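Long-range contacts in galactan 1,3-beta-galactosidase (Phanerochaete chrysosporium, PDB 7BYS), which probably cleaves beta-1,3-galactan as an exo-acting family 43 glycoside hydrolase and carries a calcium-containing carbohydrate-binding module: residues 317-321 with 331-335; 341-347 with 404-410; 366-370 with 416-420. One frame throughout, in Å; residues are numbered along the deposited sequence. Where two conformers were deposited one is given.

Contact 1: 317-321 with 331-335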
ATOM      1  N   SER A 317      11.683  11.806  32.434  1.00 14.69           N
ATOM      2  CA  SER A 317      11.909  10.397  32.724  1.00 14.97           C
ATOM      3  C   SER A 317      12.307   9.567  31.505  1.00 13.72           C
ATOM      4  O   SER A 317      12.309   8.334  31.595  1.00 14.86           O
ATOM      5  CB  SER A 317      10.663   9.801  33.379  1.00 15.46           C
ATOM      6  OG  SER A 317       9.476  10.341  32.827  1.00 19.71           O
ATOM      7  N   SER A 318      12.662  10.192  30.388  1.00 12.80           N
ATOM      8  CA  SER A 318      13.066   9.400  29.231  1.00 11.08           C
ATOM      9  C   SER A 318      14.472   8.832  29.428  1.00 13.01           C
ATOM     10  O   SER A 318      15.284   9.355  30.205  1.00 13.81           O
ATOM     11  CB  SER A 318      12.989  10.231  27.946  1.00 12.72           C
ATOM     12  OG  SER A 318      13.804  11.385  28.037  1.00 14.07           O
ATOM     13  N   THR A 319      14.759   7.727  28.725  1.00 12.23           N
ATOM     14  CA  THR A 319      15.989   6.966  28.936  1.00 13.96           C
ATOM     15  C   THR A 319      16.524   6.449  27.607  1.00 12.24           C
ATOM     16  O   THR A 319      15.860   6.538  26.572  1.00 13.65           O
ATOM     17  CB  THR A 319      15.763   5.764  29.867  1.00 17.27           C
ATOM     18  OG1 THR A 319      14.848   4.859  29.247  1.00 19.05           O
ATOM     19  CG2 THR A 319      15.193   6.197  31.217  1.00 20.59           C
ATOM     20  N   ILE A 320      17.748   5.912  27.646  1.00 13.18           N
ATOM     21  CA  ILE A 320      18.405   5.333  26.473  1.00 12.57           C
ATOM     22  C   ILE A 320      18.276   3.815  26.520  1.00 14.39           C
ATOM     23  O   ILE A 320      18.700   3.174  27.491  1.00 15.73           O
ATOM     24  CB  ILE A 320      19.887   5.734  26.403  1.00 11.82           C
ATOM     25  CG1 ILE A 320      20.028   7.258  26.337  1.00 18.61           C
ATOM     26  CG2 ILE A 320      20.541   5.057  25.199  1.00 16.45           C
ATOM     27  CD1 ILE A 320      19.351   7.873  25.152  1.00 18.62           C
ATOM     28  N   LEU A 321      17.731   3.240  25.455  1.00 13.60           N
ATOM     29  CA  LEU A 321      17.580   1.803  25.295  1.00 12.65           C
ATOM     30  C   LEU A 321      18.578   1.300  24.268  1.00 13.41           C
ATOM     31  O   LEU A 321      18.937   2.012  23.330  1.00 13.91           O
ATOM     32  CB  LEU A 321      16.177   1.462  24.795  1.00 17.29           C
ATOM     33  CG  LEU A 321      15.051   2.005  25.667  1.00 17.25           C
ATOM     34  CD1 LEU A 321      13.698   1.511  25.195  1.00 21.07           C
ATOM     35  CD2 LEU A 321      15.290   1.649  27.136  1.00 20.30           C
ATOM     36  N   ALA A 331      18.123   3.746  21.164  1.00 10.87           N
ATOM     37  CA  ALA A 331      16.916   4.526  20.944  1.00 10.16           C
ATOM     38  C   ALA A 331      16.580   5.227  22.252  1.00  9.49           C
ATOM     39  O   ALA A 331      17.189   4.963  23.290  1.00 11.69           O
ATOM     40  CB  ALA A 331      15.746   3.641  20.484  1.00 11.73           C
ATOM     41  N   VAL A 332      15.585   6.103  22.205  1.00 10.29           N
ATOM     42  CA  VAL A 332      15.085   6.782  23.397  1.00 10.37           C
ATOM     43  C   VAL A 332      13.753   6.152  23.774  1.00 10.46           C
ATOM     44  O   VAL A 332      12.813   6.124  22.965  1.00 11.11           O
ATOM     45  CB  VAL A 332      14.958   8.296  23.184  1.00 10.28           C
ATOM     46  CG1 VAL A 332      14.296   8.945  24.403  1.00 11.86           C
ATOM     47  CG2 VAL A 332      16.330   8.900  22.946  1.00 12.96           C
ATOM     48  N   GLY A 333      13.683   5.620  24.993  1.00 10.32           N
ATOM     49  CA  GLY A 333      12.473   5.046  25.531  1.00 11.56           C
ATOM     50  C   GLY A 333      11.891   5.903  26.645  1.00 12.75           C
ATOM     51  O   GLY A 333      12.398   6.965  26.993  1.00 12.98           O
ATOM     52  N   TYR A 334      10.786   5.414  27.194  1.00 11.87           N
ATOM     53  CA  TYR A 334      10.058   6.136  28.235  1.00 14.04           C
ATOM     54  C   TYR A 334       9.732   7.565  27.794  1.00 14.41           C
ATOM     55  O   TYR A 334       9.843   8.531  28.559  1.00 14.19           O
ATOM     56  CB  TYR A 334      10.760   6.036  29.597  0.52 14.34           C
ATOM     57  CG  TYR A 334      10.883   4.591  30.072  0.52 14.77           C
ATOM     58  CD1 TYR A 334      11.822   3.729  29.509  0.52 15.65           C
ATOM     59  CD2 TYR A 334      10.040   4.082  31.051  0.52 18.93           C
ATOM     60  CE1 TYR A 334      11.932   2.413  29.918  0.52 19.12           C
ATOM     61  CE2 TYR A 334      10.145   2.764  31.471  0.52 19.20           C
ATOM     62  CZ  TYR A 334      11.090   1.935  30.897  0.52 19.11           C
ATOM     63  OH  TYR A 334      11.199   0.625  31.310  0.52 24.47           O
ATOM     64  N   LEU A 335       9.351   7.701  26.524  1.00 10.67           N
ATOM     65  CA  LEU A 335       8.893   8.963  25.970  1.00 12.15           C
ATOM     66  C   LEU A 335       7.402   9.088  26.189  1.00 13.70           C
ATOM     67  O   LEU A 335       6.660   8.104  26.128  1.00 12.57           O
ATOM     68  CB  LEU A 335       9.162   9.032  24.468  1.00 13.48           C
ATOM     69  CG  LEU A 335      10.605   9.332  24.092  1.00 11.64           C
ATOM     70  CD1 LEU A 335      10.764   9.196  22.569  1.00 14.04           C
ATOM     71  CD2 LEU A 335      11.048  10.714  24.584  1.00 13.94           C
TER
HETATM   72  O   HOH W   1       8.488   8.793  30.869  1.00 16.60           O
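The bonds from Gly333 N to Thr319 O and from Leu321 N to Ala331 O, both 2.8 Å, are the shortest between the two backbones. Val332 CA adds a weaker CA-H...O contact to the same Thr319 O at 3.3 Å. Thr319 N returns a bond to Gly333 O at 3.0 Å. Leu321 and Ala331 form the next hydrogen-bonded pair. These are the arms of a beta hairpin in the carbohydrate-binding module. Ser327, in the connecting loop, and Lys330, at the start of the second arm, belong to the calcium site. Leu321 and Gly333 share one face, where Leu321 CD1 rests on the bare Gly333 CA at 3.8 Å. Ile320 and Val332 occupy the other face, and Ile320 CD1 meets Val332 CG2 at 3.9 Å. Tyr334, a residue of the galactose site, leaves the strand with a positive phi. Its ring has two conformers. In the one described here Thr319 OG1 lies oblique to the ring, 3.2 Å from Tyr334 CD1, so this approach is tentative. A chi1 of 63° turns the threonine hydroxyl, and not its methyl, to that conformer, and Leu321 CD2 stands at its edge. Tyr334 N is hydrogen-bonded to a citrate, probably from the crystallisation liquor. Ser318 OG is held elsewhere, by Thr340 O. A water bridges Ser317 OG and Tyr334 O.

Contact 2: 341-347 with 404-410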
ATOM      1  N   VAL A 341      12.346  14.031  24.478  1.00  9.70           N
ATOM      2  CA  VAL A 341      13.652  14.196  23.862  1.00  9.85           C
ATOM      3  C   VAL A 341      13.548  15.334  22.861  1.00 11.10           C
ATOM      4  O   VAL A 341      12.544  15.465  22.153  1.00 13.10           O
ATOM      5  CB  VAL A 341      14.218  12.889  23.246  1.00 11.10           C
ATOM      6  CG1 VAL A 341      13.394  12.420  22.039  1.00 11.52           C
ATOM      7  CG2 VAL A 341      15.695  13.064  22.868  1.00 13.38           C
ATOM      8  N   THR A 342      14.560  16.194  22.850  1.00 11.22           N
ATOM      9  CA  THR A 342      14.597  17.338  21.957  1.00 11.66           C
ATOM     10  C   THR A 342      15.822  17.177  21.081  1.00 10.75           C
ATOM     11  O   THR A 342      16.946  17.080  21.584  1.00 13.23           O
ATOM     12  CB  THR A 342      14.675  18.639  22.759  1.00 12.21           C
ATOM     13  OG1 THR A 342      13.507  18.757  23.576  1.00 13.63           O
ATOM     14  CG2 THR A 342      14.744  19.842  21.827  1.00 14.68           C
ATOM     15  N   ILE A 343      15.602  17.103  19.775  1.00 12.30           N
ATOM     16  CA  ILE A 343      16.695  17.065  18.819  1.00 13.09           C
ATOM     17  C   ILE A 343      16.998  18.498  18.419  1.00 13.43           C
ATOM     18  O   ILE A 343      16.131  19.207  17.896  1.00 13.83           O
ATOM     19  CB  ILE A 343      16.343  16.188  17.609  1.00 14.38           C
ATOM     20  CG1 ILE A 343      16.129  14.747  18.096  1.00 16.47           C
ATOM     21  CG2 ILE A 343      17.453  16.246  16.571  1.00 15.26           C
ATOM     22  CD1 ILE A 343      15.823  13.760  17.008  1.00 21.09           C
ATOM     23  N   ASN A 344      18.211  18.935  18.715  1.00 17.89           N
ATOM     24  CA  ASN A 344      18.630  20.301  18.471  1.00 16.67           C
ATOM     25  C   ASN A 344      19.523  20.361  17.240  1.00 18.77           C
ATOM     26  O   ASN A 344      19.988  19.342  16.721  1.00 16.78           O
ATOM     27  CB  ASN A 344      19.372  20.850  19.696  1.00 20.55           C
ATOM     28  CG  ASN A 344      18.433  21.167  20.841  1.00 17.26           C
ATOM     29  OD1 ASN A 344      17.568  22.028  20.727  1.00 21.50           O
ATOM     30  ND2 ASN A 344      18.604  20.467  21.961  1.00 23.21           N
ATOM     31  N   ASN A 345      19.749  21.590  16.775  1.00 20.09           N
ATOM     32  CA  ASN A 345      20.615  21.854  15.626  1.00 19.67           C
ATOM     33  C   ASN A 345      20.165  21.083  14.388  1.00 18.65           C
ATOM     34  O   ASN A 345      20.979  20.536  13.640  1.00 20.00           O
ATOM     35  CB  ASN A 345      22.086  21.614  15.956  1.00 24.45           C
ATOM     36  CG  ASN A 345      22.584  22.554  17.028  1.00 28.27           C
ATOM     37  OD1 ASN A 345      22.403  23.766  16.929  1.00 29.37           O
ATOM     38  ND2 ASN A 345      23.166  22.000  18.079  1.00 29.35           N
ATOM     39  N   VAL A 346      18.853  21.019  14.192  1.00 15.96           N
ATOM     40  CA  VAL A 346      18.292  20.507  12.949  1.00 15.49           C
ATOM     41  C   VAL A 346      18.403  21.620  11.910  1.00 17.79           C
ATOM     42  O   VAL A 346      17.656  22.600  11.955  1.00 17.74           O
ATOM     43  CB  VAL A 346      16.842  20.056  13.142  1.00 14.16           C
ATOM     44  CG1 VAL A 346      16.270  19.516  11.832  1.00 18.04           C
ATOM     45  CG2 VAL A 346      16.772  18.996  14.232  1.00 17.71           C
ATOM     46  N   GLN A 347      19.343  21.464  10.980  1.00 18.64           N
ATOM     47  CA  GLN A 347      19.611  22.489   9.981  1.00 24.09           C
ATOM     48  C   GLN A 347      18.500  22.524   8.939  1.00 28.79           C
ATOM     49  O   GLN A 347      17.963  21.485   8.542  1.00 23.05           O
ATOM     50  CB  GLN A 347      20.949  22.189   9.298  1.00 26.87           C
ATOM     51  CG  GLN A 347      21.414  23.216   8.262  1.00 37.25           C
ATOM     52  CD  GLN A 347      20.699  23.096   6.916  1.00 44.81           C
ATOM     53  OE1 GLN A 347      20.280  22.007   6.509  1.00 47.74           O
ATOM     54  NE2 GLN A 347      20.558  24.222   6.221  1.00 43.07           N
ATOM     55  N   GLY A 404      18.449  28.024   9.168  1.00 27.17           N
ATOM     56  CA  GLY A 404      19.367  27.906  10.278  1.00 27.85           C
ATOM     57  C   GLY A 404      19.073  26.693  11.136  1.00 26.50           C
ATOM     58  O   GLY A 404      18.706  25.633  10.620  1.00 26.54           O
ATOM     59  N   GLU A 405      19.224  26.840  12.446  1.00 23.41           N
ATOM     60  CA  GLU A 405      19.069  25.720  13.360  1.00 24.40           C
ATOM     61  C   GLU A 405      17.655  25.678  13.919  1.00 23.09           C
ATOM     62  O   GLU A 405      17.015  26.709  14.132  1.00 21.32           O
ATOM     63  CB  GLU A 405      20.083  25.807  14.500  1.00 27.22           C
ATOM     64  CG  GLU A 405      21.524  26.005  14.035  1.00 33.71           C
ATOM     65  CD  GLU A 405      22.161  24.740  13.473  1.00 34.86           C
ATOM     66  OE1 GLU A 405      21.431  23.789  13.116  1.00 35.62           O
ATOM     67  OE2 GLU A 405      23.407  24.692  13.390  1.00 39.76           O
ATOM     68  N   ASN A 406      17.172  24.460  14.143  1.00 16.89           N
ATOM     69  CA  ASN A 406      15.834  24.229  14.653  1.00 17.61           C
ATOM     70  C   ASN A 406      15.908  23.170  15.736  1.00 14.50           C
ATOM     71  O   ASN A 406      16.849  22.378  15.790  1.00 17.03           O
ATOM     72  CB  ASN A 406      14.913  23.695  13.553  1.00 14.15           C
ATOM     73  CG  ASN A 406      14.671  24.707  12.458  1.00 19.45           C
ATOM     74  OD1 ASN A 406      13.702  25.457  12.505  1.00 18.45           O
ATOM     75  ND2 ASN A 406      15.550  24.724  11.460  1.00 16.23           N
ATOM     76  N   SER A 407      14.893  23.165  16.598  1.00 15.92           N
ATOM     77  CA  SER A 407      14.718  22.119  17.598  1.00 14.58           C
ATOM     78  C   SER A 407      13.386  21.420  17.371  1.00 16.27           C
ATOM     79  O   SER A 407      12.392  22.054  17.001  1.00 18.85           O
ATOM     80  CB  SER A 407      14.727  22.714  19.014  0.66 18.26           C
ATOM     81  OG  SER A 407      13.453  23.250  19.357  0.66 15.98           O
ATOM     82  N   ILE A 408      13.367  20.106  17.580  1.00 12.72           N
ATOM     83  CA  ILE A 408      12.140  19.321  17.492  1.00 13.14           C
ATOM     84  C   ILE A 408      12.013  18.514  18.775  1.00 14.37           C
ATOM     85  O   ILE A 408      12.918  17.743  19.112  1.00 13.36           O
ATOM     86  CB  ILE A 408      12.124  18.388  16.270  1.00 14.66           C
ATOM     87  CG1 ILE A 408      12.449  19.160  14.986  1.00 15.95           C
ATOM     88  CG2 ILE A 408      10.771  17.709  16.156  1.00 17.08           C
ATOM     89  CD1 ILE A 408      12.684  18.253  13.772  1.00 17.34           C
ATOM     90  N   THR A 409      10.906  18.694  19.491  1.00 13.38           N
ATOM     91  CA  THR A 409      10.698  18.052  20.785  1.00 12.89           C
ATOM     92  C   THR A 409       9.627  16.978  20.650  1.00 11.98           C
ATOM     93  O   THR A 409       8.549  17.234  20.098  1.00 11.47           O
ATOM     94  CB  THR A 409      10.291  19.080  21.844  1.00 15.69           C
ATOM     95  OG1 THR A 409      11.383  19.976  22.076  1.00 19.72           O
ATOM     96  CG2 THR A 409       9.967  18.391  23.150  1.00 16.06           C
ATOM     97  N   PHE A 410       9.917  15.790  21.176  1.00 12.47           N
ATOM     98  CA  PHE A 410       9.034  14.630  21.105  1.00 12.15           C
ATOM     99  C   PHE A 410       8.579  14.229  22.501  1.00 10.97           C
ATOM    100  O   PHE A 410       9.396  14.145  23.425  1.00 12.56           O
ATOM    101  CB  PHE A 410       9.762  13.449  20.458  1.00 11.61           C
ATOM    102  CG  PHE A 410      10.209  13.719  19.060  1.00 11.09           C
ATOM    103  CD1 PHE A 410       9.364  13.439  17.995  1.00 11.42           C
ATOM    104  CD2 PHE A 410      11.468  14.242  18.802  1.00 11.40           C
ATOM    105  CE1 PHE A 410       9.765  13.690  16.688  1.00 13.67           C
ATOM    106  CE2 PHE A 410      11.869  14.494  17.503  1.00 14.19           C
ATOM    107  CZ  PHE A 410      11.014  14.216  16.445  1.00 13.09           C
TER
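Thr342 and Thr409 both hold OG1 beside the backbone N, opposite the carbonyl carbon, with chi1 of -62° and -66°. This brings the hydroxyls together, and Thr342 OG1 bonds Thr409 OG1 at 2.9 Å. Either could be the donor. The pair sits on the outer face of a five-stranded antiparallel sheet, one of the two sheets of the module's beta-sandwich. Thr342 and Thr409 form a non-hydrogen-bonded pair, so the bond between the side chains joins the strands where the backbones do not. Hydrogen-bonded pairs stand before and after it. Phe410 N reaches Val341 O at 2.8 Å. Ile343 N reaches Ile408 O at 2.8 Å.

The inward face is apolar. Val341 CG1 touches Phe410 CB at 4.1 Å. Ile343 CD1 comes obliquely to the Phe410 ring, 4.1 Å from Phe410 CE2. The side chains of Val346 and Ile408 cross at about a right angle, touching through CG2 and CD1. Ile424 of strand 420-426 in the second sheet packs on both Ile343 and Phe410, so these side chains are part of the sandwich core.

Further along, Asn344 lies across from Ser407 and Val346 from Asn406. Asn345 is the extra residue between, with a positive phi, and the arrangement resembles a beta bulge. Past it, Val346 N bonds Asn406 O at 2.9 Å. Asn406 OD1 is held by Asn402 N and Asn374 ND2, which fixes the turn of the amide. Its other end, Asn406 ND2, then meets Val346 O at 3.0 Å, with that oxygen in the amide plane and a nearly straight bond of 164°.

Contact 3: 366-370 with 416-420. With NAG (2-acetamido-2-deoxy-beta-D-glucopyranose), chain E.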
ATOM      1  N   TYR A 366      -1.580   0.647  18.269  1.00 11.55           N
ATOM      2  CA  TYR A 366      -0.877   1.874  17.926  1.00 11.81           C
ATOM      3  C   TYR A 366      -0.513   2.661  19.178  1.00 12.77           C
ATOM      4  O   TYR A 366      -1.190   2.597  20.206  1.00 12.41           O
ATOM      5  CB  TYR A 366      -1.788   2.782  17.104  1.00 11.62           C
ATOM      6  CG  TYR A 366      -1.828   2.500  15.625  1.00 12.62           C
ATOM      7  CD1 TYR A 366      -1.947   1.207  15.141  1.00 12.33           C
ATOM      8  CD2 TYR A 366      -1.734   3.538  14.710  1.00 12.64           C
ATOM      9  CE1 TYR A 366      -1.992   0.956  13.776  1.00 13.99           C
ATOM     10  CE2 TYR A 366      -1.781   3.303  13.347  1.00 15.36           C
ATOM     11  CZ  TYR A 366      -1.901   2.014  12.887  1.00 13.83           C
ATOM     12  OH  TYR A 366      -1.938   1.794  11.520  1.00 17.69           O
ATOM     13  N   ARG A 367       0.570   3.416  19.072  1.00 10.43           N
ATOM     14  CA  ARG A 367       0.876   4.509  19.982  1.00  9.82           C
ATOM     15  C   ARG A 367       0.850   5.804  19.176  1.00 11.35           C
ATOM     16  O   ARG A 367       0.521   5.814  17.988  1.00 11.02           O
ATOM     17  CB  ARG A 367       2.235   4.283  20.646  1.00 10.87           C
ATOM     18  CG  ARG A 367       2.266   3.058  21.537  1.00 11.19           C
ATOM     19  CD  ARG A 367       3.533   3.042  22.352  1.00 15.52           C
ATOM     20  NE  ARG A 367       3.639   1.828  23.154  1.00 14.10           N
ATOM     21  CZ  ARG A 367       4.507   1.661  24.144  1.00 16.29           C
ATOM     22  NH1 ARG A 367       5.342   2.639  24.482  1.00 16.62           N
ATOM     23  NH2 ARG A 367       4.535   0.512  24.805  1.00 17.31           N
ATOM     24  N   ASN A 368       1.202   6.909  19.822  1.00 12.29           N
ATOM     25  CA  ASN A 368       1.412   8.154  19.093  1.00 12.79           C
ATOM     26  C   ASN A 368       2.435   8.977  19.847  1.00 11.32           C
ATOM     27  O   ASN A 368       2.792   8.673  20.984  1.00 11.88           O
ATOM     28  CB  ASN A 368       0.118   8.942  18.943  1.00 16.93           C
ATOM     29  CG  ASN A 368      -0.727   8.799  20.130  1.00 18.76           C
ATOM     30  OD1 ASN A 368      -0.406   9.335  21.187  1.00 20.03           O
ATOM     31  ND2 ASN A 368      -1.807   8.041  19.999  1.00 23.53           N
ATOM     32  N   VAL A 369       2.911  10.025  19.187  1.00 10.71           N
ATOM     33  CA  VAL A 369       3.944  10.887  19.747  1.00 11.24           C
ATOM     34  C   VAL A 369       3.598  12.328  19.397  1.00 13.12           C
ATOM     35  O   VAL A 369       3.190  12.626  18.271  1.00 11.87           O
ATOM     36  CB  VAL A 369       5.358  10.476  19.269  1.00 11.36           C
ATOM     37  CG1 VAL A 369       5.532  10.698  17.762  1.00 10.62           C
ATOM     38  CG2 VAL A 369       6.442  11.216  20.087  1.00 11.36           C
ATOM     39  N   THR A 370       3.731  13.220  20.376  1.00 10.74           N
ATOM     40  CA  THR A 370       3.599  14.645  20.103  1.00 10.19           C
ATOM     41  C   THR A 370       4.908  15.183  19.535  1.00 11.20           C
ATOM     42  O   THR A 370       6.001  14.788  19.957  1.00 12.02           O
ATOM     43  CB  THR A 370       3.275  15.411  21.389  1.00 11.66           C
ATOM     44  OG1 THR A 370       4.341  15.224  22.324  1.00 13.83           O
ATOM     45  CG2 THR A 370       1.960  14.941  21.995  1.00 15.35           C
ATOM     46  N   ASN A 416       0.062   9.252  27.760  1.00 19.99           N
ATOM     47  CA  ASN A 416       0.437   7.915  27.339  1.00 19.35           C
ATOM     48  C   ASN A 416       1.900   7.879  26.906  1.00 16.66           C
ATOM     49  O   ASN A 416       2.483   8.889  26.504  1.00 16.98           O
ATOM     50  CB  ASN A 416      -0.437   7.489  26.158  1.00 19.99           C
ATOM     51  CG  ASN A 416      -0.423   8.511  25.016  1.00 27.76           C
ATOM     52  OD1 ASN A 416      -0.661   9.700  25.223  1.00 27.82           O
ATOM     53  ND2 ASN A 416      -0.146   8.044  23.806  1.00 27.30           N
ATOM     54  N   TYR A 417       2.495   6.690  26.981  1.00 14.90           N
ATOM     55  CA  TYR A 417       3.837   6.497  26.449  1.00 15.25           C
ATOM     56  C   TYR A 417       3.806   6.461  24.923  1.00 14.26           C
ATOM     57  O   TYR A 417       2.984   5.762  24.315  1.00 14.34           O
ATOM     58  CB  TYR A 417       4.422   5.186  26.964  1.00 16.49           C
ATOM     59  CG  TYR A 417       4.877   5.236  28.400  1.00 17.35           C
ATOM     60  CD1 TYR A 417       6.024   5.929  28.760  1.00 18.17           C
ATOM     61  CD2 TYR A 417       4.162   4.591  29.396  1.00 22.24           C
ATOM     62  CE1 TYR A 417       6.447   5.975  30.077  1.00 20.15           C
ATOM     63  CE2 TYR A 417       4.580   4.630  30.716  1.00 23.93           C
ATOM     64  CZ  TYR A 417       5.719   5.323  31.049  1.00 25.68           C
ATOM     65  OH  TYR A 417       6.134   5.362  32.363  1.00 27.11           O
ATOM     66  N   ALA A 418       4.714   7.216  24.305  1.00 11.35           N
ATOM     67  CA  ALA A 418       4.942   7.138  22.871  1.00 12.27           C
ATOM     68  C   ALA A 418       5.762   5.895  22.553  1.00  9.62           C
ATOM     69  O   ALA A 418       6.226   5.182  23.444  1.00 11.74           O
ATOM     70  CB  ALA A 418       5.697   8.377  22.379  1.00 13.14           C
ATOM     71  N   ALA A 419       5.946   5.630  21.263  1.00 10.85           N
ATOM     72  CA  ALA A 419       6.856   4.559  20.898  1.00 10.56           C
ATOM     73  C   ALA A 419       8.304   4.980  21.144  1.00 11.35           C
ATOM     74  O   ALA A 419       8.617   6.159  21.322  1.00 13.53           O
ATOM     75  CB  ALA A 419       6.674   4.158  19.427  1.00 11.72           C
ATOM     76  N   ASP A 420       9.190   3.993  21.176  1.00 10.53           N
ATOM     77  CA  ASP A 420      10.613   4.268  21.330  1.00 10.29           C
ATOM     78  C   ASP A 420      11.173   4.884  20.054  1.00 10.90           C
ATOM     79  O   ASP A 420      10.996   4.338  18.960  1.00 12.59           O
ATOM     80  CB  ASP A 420      11.367   2.980  21.666  1.00 10.54           C
ATOM     81  CG  ASP A 420      10.943   2.383  22.994  1.00 14.96           C
ATOM     82  OD1 ASP A 420      10.401   3.123  23.835  1.00 15.50           O
ATOM     83  OD2 ASP A 420      11.164   1.165  23.196  1.00 17.53           O
TER
HETATM   84  C1  NAG E 502      -2.664   7.755  21.110  1.00 28.00           C
HETATM   85  C2  NAG E 502      -4.136   7.636  20.744  1.00 25.29           C
HETATM   86  C3  NAG E 502      -4.940   7.118  21.886  1.00 34.72           C
HETATM   87  C4  NAG E 502      -4.400   5.819  22.414  1.00 35.59           C
HETATM   88  C5  NAG E 502      -2.930   5.947  22.800  1.00 31.43           C
HETATM   89  C6  NAG E 502      -2.402   4.595  23.175  1.00 31.92           C
HETATM   90  C7  NAG E 502      -5.136   9.219  18.995  1.00 34.98           C
HETATM   91  C8  NAG E 502      -5.635  10.606  18.575  1.00 29.73           C
HETATM   92  N2  NAG E 502      -4.621   8.996  20.344  1.00 29.70           N
HETATM   93  O3  NAG E 502      -6.305   6.913  21.428  1.00 42.43           O
HETATM   94  O4  NAG E 502      -5.124   5.417  23.579  1.00 39.38           O
HETATM   95  O5  NAG E 502      -2.138   6.465  21.678  1.00 26.82           O
HETATM   96  O6  NAG E 502      -1.071   4.727  23.607  1.00 34.64           O
HETATM   97  O7  NAG E 502      -5.170   8.320  18.221  1.00 41.02           O
HETATM   98  O   HOH W   2      -1.478  11.147  23.091  1.00 31.05           O
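Arg367 and Asn368 each share a direct hydrogen bond with loop 416-419. Arg367 NH1 gives one to Ala418 O at 2.9 Å. The oxygen lies at the edge of the guanidinium, near its plane, while NH1 sits above the carbonyl plane. The extended chain from CG to NE carries the group along the loop, and CD passes Tyr417 O at 3.4 Å. Asn416 ND2 gives the second bond, to Asn368 OD1 at 2.9 Å. The two amide planes are turned 65° apart. A water donates to both Asn368 OD1 and Asn416 OD1, so Asn368 OD1 accepts twice. Ala418 CA adds a weak CA-H...O contact with Asn368 O.

The covalent link is the N-glycan: Asn368 ND2 is bonded to NAG C1. Asn416 ND2 also makes a weak bond to NAG O6 at 3.4 Å.

Apolar contact is small. Val369 CG2 meets Ala418 CB at 3.7 Å.

Arg367 belongs to the galactose site. Its NE forms a salt bridge with Asp363, and its NH2 bonds a citrate, probably from the crystallisation liquor. With an alanine in place of Arg367, Ala418 O and Asp363 would probably lose this partner, and a gap would be likely beside Tyr417 O. Holding NE and NH1 by protein probably restricts rotation of the guanidinium, which is consistent with NH2 being turned to a ligand, as it is to the citrate here.

In the fold
All three contacts lie in the carbohydrate-binding module. Contact 2 is the regular sheet contact, with one apolar face in the sandwich core and a polar one outside. Contact 3 reaches the same sheet, since strands 405-410 and 367-373 are neighbours, and Phe410 CB packs on Val369 CG2. It is partly buried, and Arg367 and Asn416 lie towards the surface. Its side chains bond to a loop near a glycan. Contact 1 is a separate hairpin, mostly backbone-bonded, beside the calcium site, with its Tyr334 end at the surface. Leu335 ties it to both others, by packing on Val341 and by a probable bond from Ala418 N to Leu335 O. Contacts 1 and 3 bring galactose-site residues Tyr334, Arg367 and Asp420 close.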